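Local coordinates for cellulosomal scaffoldin anchoring protein C (Acetivibrio cellulolyticus, PDB 4UYP) that serves as an anchoring scaffoldin of the cellulosome, its third cohesin domain, modelled here, holding the ScaB dockerin through a type I interaction, at residues 2-7 with 34-39; 48-53 with 73-78; 17-22 with 137-142. One frame throughout, in Å; residues are numbered along the deposited sequence. Where two conformers were deposited one is given.

Contact 1. Residues 2-7 with 34-39; sequences LQVDIG and LSFRTN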
# COMPACT_ATOMS: atom_id res chain seq x y z
N LEU C 2 -9.63 10.87 -15.78
CA LEU C 2 -8.17 10.59 -15.79
C LEU C 2 -7.95 9.11 -15.46
O LEU C 2 -8.54 8.60 -14.50
CB LEU C 2 -7.60 11.44 -14.68
CG LEU C 2 -6.10 11.26 -14.43
CD1 LEU C 2 -5.23 11.59 -15.63
CD2 LEU C 2 -5.63 12.10 -13.20
N GLN C 3 -7.05 8.51 -16.26
CA GLN C 3 -6.73 7.05 -16.05
C GLN C 3 -5.22 6.97 -15.92
O GLN C 3 -4.45 7.44 -16.79
CB GLN C 3 -7.17 6.26 -17.30
CG GLN C 3 -8.67 6.20 -17.58
CD GLN C 3 -8.97 5.67 -18.98
OE1 GLN C 3 -8.11 5.04 -19.64
NE2 GLN C 3 -10.18 5.94 -19.46
N VAL C 4 -4.87 6.29 -14.84
CA VAL C 4 -3.41 6.00 -14.59
C VAL C 4 -3.20 4.49 -14.88
O VAL C 4 -3.93 3.64 -14.34
CB VAL C 4 -3.08 6.32 -13.17
CG1 VAL C 4 -1.55 6.09 -12.91
CG2 VAL C 4 -3.41 7.79 -12.91
N ASP C 5 -2.20 4.22 -15.68
CA ASP C 5 -1.92 2.80 -16.08
C ASP C 5 -0.50 2.47 -15.61
O ASP C 5 0.45 3.17 -16.03
CB ASP C 5 -2.00 2.64 -17.53
CG ASP C 5 -1.80 1.22 -17.94
OD1 ASP C 5 -2.77 0.45 -17.96
OD2 ASP C 5 -0.58 0.86 -18.29
N ILE C 6 -0.36 1.39 -14.85
CA ILE C 6 0.98 0.77 -14.55
C ILE C 6 1.18 -0.29 -15.60
O ILE C 6 0.38 -1.28 -15.65
CB ILE C 6 1.02 0.22 -13.14
CG1 ILE C 6 0.76 1.32 -12.08
CG2 ILE C 6 2.35 -0.52 -12.89
CD1 ILE C 6 0.78 0.77 -10.70
N GLY C 7 2.15 -0.18 -16.50
CA GLY C 7 2.33 -1.14 -17.58
C GLY C 7 2.83 -2.49 -17.05
O GLY C 7 3.46 -2.57 -15.99
N LEU C 34 0.39 16.07 -7.52
CA LEU C 34 -0.05 14.67 -7.40
C LEU C 34 1.00 13.94 -6.63
O LEU C 34 2.20 14.27 -6.60
CB LEU C 34 -0.28 14.02 -8.79
CG LEU C 34 1.01 13.68 -9.58
CD1 LEU C 34 1.32 12.17 -9.36
CD2 LEU C 34 0.74 13.97 -11.08
N SER C 35 0.54 12.88 -5.96
CA SER C 35 1.48 11.81 -5.49
C SER C 35 0.97 10.48 -6.06
O SER C 35 -0.20 10.30 -6.28
CB SER C 35 1.55 11.76 -3.97
OG SER C 35 0.30 11.38 -3.43
N PHE C 36 1.95 9.63 -6.31
CA PHE C 36 1.62 8.34 -6.89
C PHE C 36 2.49 7.32 -6.21
O PHE C 36 3.73 7.47 -6.21
CB PHE C 36 1.87 8.32 -8.42
CG PHE C 36 1.52 7.00 -9.06
CD1 PHE C 36 0.21 6.73 -9.26
CD2 PHE C 36 2.51 6.02 -9.34
CE1 PHE C 36 -0.26 5.56 -9.75
CE2 PHE C 36 2.00 4.74 -9.84
CZ PHE C 36 0.67 4.63 -10.03
N ARG C 37 1.93 6.29 -5.53
CA ARG C 37 2.76 5.26 -4.88
C ARG C 37 2.37 3.91 -5.37
O ARG C 37 1.18 3.62 -5.52
CB ARG C 37 2.46 5.35 -3.39
CG ARG C 37 3.31 4.27 -2.69
CD ARG C 37 3.22 4.28 -1.16
NE ARG C 37 3.71 5.53 -0.65
CZ ARG C 37 3.97 5.67 0.62
NH1 ARG C 37 3.80 4.71 1.54
NH2 ARG C 37 4.43 6.83 1.09
N THR C 38 3.39 3.12 -5.68
CA THR C 38 3.22 1.69 -6.10
C THR C 38 3.79 0.82 -5.02
O THR C 38 4.88 1.08 -4.49
CB THR C 38 4.07 1.32 -7.38
OG1 THR C 38 5.44 1.54 -7.16
CG2 THR C 38 3.57 2.19 -8.60
N ASN C 39 3.11 -0.30 -4.69
CA ASN C 39 3.76 -1.36 -3.90
C ASN C 39 4.14 -2.57 -4.77
O ASN C 39 3.61 -2.77 -5.84
CB ASN C 39 2.75 -1.83 -2.80
CG ASN C 39 2.53 -0.70 -1.74
OD1 ASN C 39 1.48 -0.01 -1.82
ND2 ASN C 39 3.46 -0.50 -0.86
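Packing of V4 and I6 against F36 and T38 is an apolar contact between two strands facing each other across the inside of the domain, with no hydrogen bond between them. The strands 3-6 and 34-39 run the same way, 33° off parallel, with their axes 10.6 Å apart, which leaves room for one interleaved layer of side chains. F36 contributes the largest share of the contact. Its CG lies anti to the backbone N (chi1 -179°), and the ring reaches across toward V4, which comes from the opposite direction and brings CG1 to 3.5 Å from F36 CE1. I6 takes the ring at its edge, with CG1 close to the ring plane and 3.9 Å from F36 CZ. This is the interior of the cohesin beta-sandwich, whose sheet with strand 33-39 turns its outer side to the dockerin; R37 there hydrogen-bonds V25 of the ScaB chain. Further along, in the T38 conformer given, I6 CD1 lies 3.8 Å from T38 CG2, so the threonine offers its methyl to the interior. I21 and T114 also touch F36. D5 points away from this layer; D5 and I6 are calcium ligands in a structure of this protein, although no calcium is bound to this chain here.

Contact 2. Residues 48-53 with 73-78; sequences ASIDAG and ASMTFE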
# COMPACT_ATOMS: atom_id res chain seq x y z
N ALA C 48 15.63 -0.46 -8.99
CA ALA C 48 16.97 -0.05 -9.38
C ALA C 48 17.04 1.45 -9.58
O ALA C 48 18.05 2.12 -9.21
CB ALA C 48 17.42 -0.79 -10.67
N SER C 49 15.99 2.03 -10.19
CA SER C 49 15.98 3.49 -10.46
C SER C 49 14.58 3.85 -10.92
O SER C 49 13.76 2.97 -11.34
CB SER C 49 16.94 3.93 -11.56
OG SER C 49 16.72 3.19 -12.77
N ILE C 50 14.20 5.14 -10.81
CA ILE C 50 12.95 5.66 -11.36
C ILE C 50 13.30 6.77 -12.32
O ILE C 50 14.06 7.68 -11.91
CB ILE C 50 12.06 6.19 -10.21
CG1 ILE C 50 11.70 5.03 -9.29
CG2 ILE C 50 10.75 6.80 -10.82
CD1 ILE C 50 10.91 5.50 -8.07
N ASP C 51 12.77 6.79 -13.53
CA ASP C 51 13.09 7.82 -14.52
C ASP C 51 11.82 8.62 -14.82
O ASP C 51 10.83 8.06 -15.31
CB ASP C 51 13.53 7.19 -15.81
CG ASP C 51 14.81 6.35 -15.69
OD1 ASP C 51 15.68 6.68 -14.82
OD2 ASP C 51 15.04 5.40 -16.46
N ALA C 52 11.94 9.92 -14.65
CA ALA C 52 10.81 10.78 -15.13
C ALA C 52 10.56 10.60 -16.59
O ALA C 52 11.51 10.46 -17.38
CB ALA C 52 11.20 12.25 -14.86
N GLY C 53 9.27 10.69 -16.94
CA GLY C 53 8.89 10.55 -18.35
C GLY C 53 8.71 11.92 -18.99
O GLY C 53 9.01 12.97 -18.40
N ALA C 73 7.39 2.41 -3.85
CA ALA C 73 7.99 3.51 -4.64
C ALA C 73 6.98 4.61 -4.73
O ALA C 73 5.84 4.39 -5.10
CB ALA C 73 8.40 3.05 -6.03
N SER C 74 7.45 5.84 -4.50
CA SER C 74 6.57 7.05 -4.46
C SER C 74 7.14 8.11 -5.37
O SER C 74 8.35 8.28 -5.45
CB SER C 74 6.49 7.70 -3.09
OG SER C 74 6.01 6.74 -2.11
N MET C 75 6.25 8.79 -6.03
CA MET C 75 6.59 9.88 -6.99
C MET C 75 5.69 11.08 -6.64
O MET C 75 4.48 10.87 -6.44
CB MET C 75 6.33 9.38 -8.45
CG MET C 75 7.47 8.44 -8.94
SD MET C 75 6.78 6.92 -9.68
CE MET C 75 6.19 5.95 -8.25
N THR C 76 6.25 12.28 -6.68
CA THR C 76 5.37 13.49 -6.59
C THR C 76 5.67 14.42 -7.72
O THR C 76 6.80 14.53 -8.23
CB THR C 76 5.51 14.30 -5.29
OG1 THR C 76 6.88 14.72 -5.06
CG2 THR C 76 5.10 13.39 -4.11
N PHE C 77 4.61 15.14 -8.13
CA PHE C 77 4.72 16.29 -9.05
C PHE C 77 4.10 17.49 -8.39
O PHE C 77 3.01 17.40 -7.78
CB PHE C 77 3.95 16.00 -10.34
CG PHE C 77 3.90 17.18 -11.29
CD1 PHE C 77 5.03 17.59 -12.00
CD2 PHE C 77 2.73 17.91 -11.42
CE1 PHE C 77 4.99 18.67 -12.88
CE2 PHE C 77 2.67 19.01 -12.28
CZ PHE C 77 3.79 19.39 -13.00
N GLU C 78 4.84 18.61 -8.40
CA GLU C 78 4.32 19.90 -7.89
C GLU C 78 4.60 20.92 -8.98
O GLU C 78 5.81 21.25 -9.18
CB GLU C 78 4.99 20.25 -6.61
CG GLU C 78 4.81 19.24 -5.43
CD GLU C 78 5.99 19.31 -4.41
OE1 GLU C 78 7.18 19.13 -4.82
OE2 GLU C 78 5.56 19.57 -3.24
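I50 turns CG1 away from its carbonyl carbon (chi1 -63°), which sends its two branches to different partners, one to M75 and the other to A73. The longer branch is extended (chi2 175°), and CD1 at its end stops 4.1 Å from A73 CB. The shorter branch goes to the methionine: I50 CG2 lies 4.1 Å from M75 CG and equally close to M75 SD. The methionine chain bends at both chi2 and chi3, which lays its CG-SD portion obliquely across the isoleucine instead of pointing it straight at the facing strand. M75 was deposited in two conformers, so the course of its outer atoms is less certain than that of I50.

Here the edge strand 45-52 faces strand 72-78 across the jelly-roll sandwich of the cohesin domain, and the CA atoms of I50 and A73 stand 8.6 Å apart. Within the 48-53 segment, I50 does all the bridging. T64 of strand 62-67 touches both I50 and M75, while F36, F93 and A94 also touch the methionine. Just ahead of I50, A48 and S49 sit opposite N97 in a classic beta bulge, and the N97 side chain hydrogen-bonds S49 OG and D51 OD2. On the outer side of its sheet, strand 72-78 meets the dockerin: in the conformer given, S74 OG hydrogen-bonds the L26 carbonyl of the ScaB chain, and E78 makes a salt bridge with R22 of that same chain.

Contact 3. Residues 17-22 with 137-142; sequences VSVPIT and GKIEVI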
# COMPACT_ATOMS: atom_id res chain seq x y z
N VAL C 17 13.80 -4.94 -15.52
CA VAL C 17 12.63 -4.70 -16.39
C VAL C 17 12.12 -3.28 -16.15
O VAL C 17 12.45 -2.67 -15.10
CB VAL C 17 11.51 -5.72 -16.16
CG1 VAL C 17 12.05 -7.14 -16.40
CG2 VAL C 17 10.95 -5.69 -14.75
N SER C 18 11.36 -2.73 -17.09
CA SER C 18 10.88 -1.40 -16.89
C SER C 18 9.34 -1.38 -16.95
O SER C 18 8.70 -2.02 -17.86
CB SER C 18 11.49 -0.48 -17.91
OG SER C 18 12.88 -0.54 -17.93
N VAL C 19 8.80 -0.65 -15.98
CA VAL C 19 7.36 -0.53 -15.80
C VAL C 19 7.01 0.97 -16.01
O VAL C 19 7.23 1.76 -15.10
CB VAL C 19 7.02 -1.04 -14.36
CG1 VAL C 19 5.55 -0.72 -14.01
CG2 VAL C 19 7.22 -2.56 -14.27
N PRO C 20 6.35 1.29 -17.13
CA PRO C 20 5.92 2.71 -17.38
C PRO C 20 4.62 3.02 -16.65
O PRO C 20 3.73 2.20 -16.57
CB PRO C 20 5.77 2.77 -18.89
CG PRO C 20 5.32 1.38 -19.28
CD PRO C 20 6.04 0.42 -18.28
N ILE C 21 4.55 4.24 -16.15
CA ILE C 21 3.34 4.77 -15.55
C ILE C 21 2.82 5.85 -16.53
O ILE C 21 3.49 6.88 -16.77
CB ILE C 21 3.53 5.33 -14.15
CG1 ILE C 21 4.08 4.29 -13.14
CG2 ILE C 21 2.22 5.99 -13.67
CD1 ILE C 21 4.84 4.84 -11.97
N THR C 22 1.63 5.59 -17.09
CA THR C 22 1.06 6.40 -18.18
C THR C 22 -0.18 7.10 -17.65
O THR C 22 -0.98 6.51 -16.91
CB THR C 22 0.66 5.57 -19.43
OG1 THR C 22 1.77 4.78 -19.86
CG2 THR C 22 0.07 6.46 -20.61
N GLY C 137 -0.30 -3.14 -12.92
CA GLY C 137 0.56 -3.91 -13.84
C GLY C 137 1.03 -5.18 -13.17
O GLY C 137 0.99 -5.35 -11.95
N LYS C 138 1.57 -6.07 -13.99
CA LYS C 138 2.19 -7.28 -13.48
C LYS C 138 3.55 -7.45 -14.21
O LYS C 138 3.73 -7.05 -15.37
CB LYS C 138 1.35 -8.53 -13.84
CG LYS C 138 -0.01 -8.54 -13.15
CD LYS C 138 -0.78 -9.73 -13.72
CE LYS C 138 -2.25 -9.63 -13.69
NZ LYS C 138 -2.81 -8.37 -14.02
N ILE C 139 4.50 -8.02 -13.49
CA ILE C 139 5.76 -8.47 -14.12
C ILE C 139 5.73 -9.99 -14.12
O ILE C 139 5.52 -10.64 -13.07
CB ILE C 139 6.97 -8.02 -13.29
CG1 ILE C 139 7.08 -6.49 -13.28
CG2 ILE C 139 8.30 -8.67 -13.83
CD1 ILE C 139 8.05 -6.02 -12.18
N GLU C 140 5.84 -10.58 -15.33
CA GLU C 140 5.93 -12.04 -15.45
C GLU C 140 7.37 -12.51 -15.64
O GLU C 140 8.08 -11.96 -16.47
CB GLU C 140 5.05 -12.49 -16.68
CG GLU C 140 5.18 -14.05 -16.87
CD GLU C 140 4.10 -14.64 -17.77
OE1 GLU C 140 3.26 -13.90 -18.32
OE2 GLU C 140 4.12 -15.87 -17.89
N VAL C 141 7.78 -13.49 -14.81
CA VAL C 141 9.15 -14.05 -14.95
C VAL C 141 9.18 -15.08 -16.10
O VAL C 141 8.37 -16.03 -16.07
CB VAL C 141 9.60 -14.65 -13.64
CG1 VAL C 141 11.03 -15.14 -13.83
CG2 VAL C 141 9.53 -13.59 -12.55
N ILE C 142 10.03 -14.81 -17.06
CA ILE C 142 10.11 -15.71 -18.24
C ILE C 142 11.48 -16.35 -18.31
O ILE C 142 12.43 -15.98 -17.63
CB ILE C 142 9.72 -14.98 -19.52
CG1 ILE C 142 10.62 -13.75 -19.76
CG2 ILE C 142 8.25 -14.60 -19.51
CD1 ILE C 142 10.45 -13.13 -21.17
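I139 points between V17 and V19, and the two valines meet it from quite different directions. V17 and I139 reach toward each other tip to tip: V17 CG2 lies 3.9 Å from I139 CD1 and 4.1 Å from I139 CG2. With V17 CG1 anti to the carbonyl carbon (chi1 -58°), CG2 is left between the backbone N and the carbonyl carbon, on the side that meets the isoleucine. V19 crosses the isoleucine at about a right angle, its CG2 4.1 Å from I139 CG1 and similarly close to CD1. Both valines thus share CD1 of the isoleucine, while its CG2 leans on V17 and its CG1 on V19. The extended chain of I139 (chi2 166°) carries CD1 far enough to reach both.

The two strands belong to the same sheet, but strand 3-11 comes between them in the strand order, antiparallel to 16-24 and parallel to 133-141. Even so, the CA atoms of V17 and I139 are 8.2 Å apart, and the side chains of V17, V19 and I139 all point toward the opposing segment. This is consistent with the strands either side of 3-11 folding toward each other, as in the jelly-roll sandwich of a cohesin. F98 touches both V19 and I139, I112 packs on I139 and T9 on V17. V19 also rests against I6, one of the residues that bind calcium in a structure of this protein.

No hydrogen bond joins the two segments, and the three buried side chains that meet are all branched hydrocarbons. Attraction across the contact is probably dispersive and hydrophobic, while hydrogen bonds to strand 3-11, from P20 to G7 and from K138 N to S8 OG, help hold the spacing.

All three contacts lie in one cohesin domain. The centre of contact 1 is about 11 Å from that of contact 2 and 13 Å from that of contact 3, with 15 Å between the latter two. Contact 1 closes before contact 2 opens; contact 3 alternates with contact 1 along the chain and encloses contact 2. Neighbouring strands 33-39 and 72-78 couple contacts 1 and 2, F36 N lying 2.8 Å from M75 O. Strands 3-11 and 16-24 couple contacts 1 and 3, D5 N lying 2.9 Å from T22 O. Contacts 1 and 2 lie behind the strands that meet the dockerin; contact 3 extends the same apolar interior, I6 packing on V19.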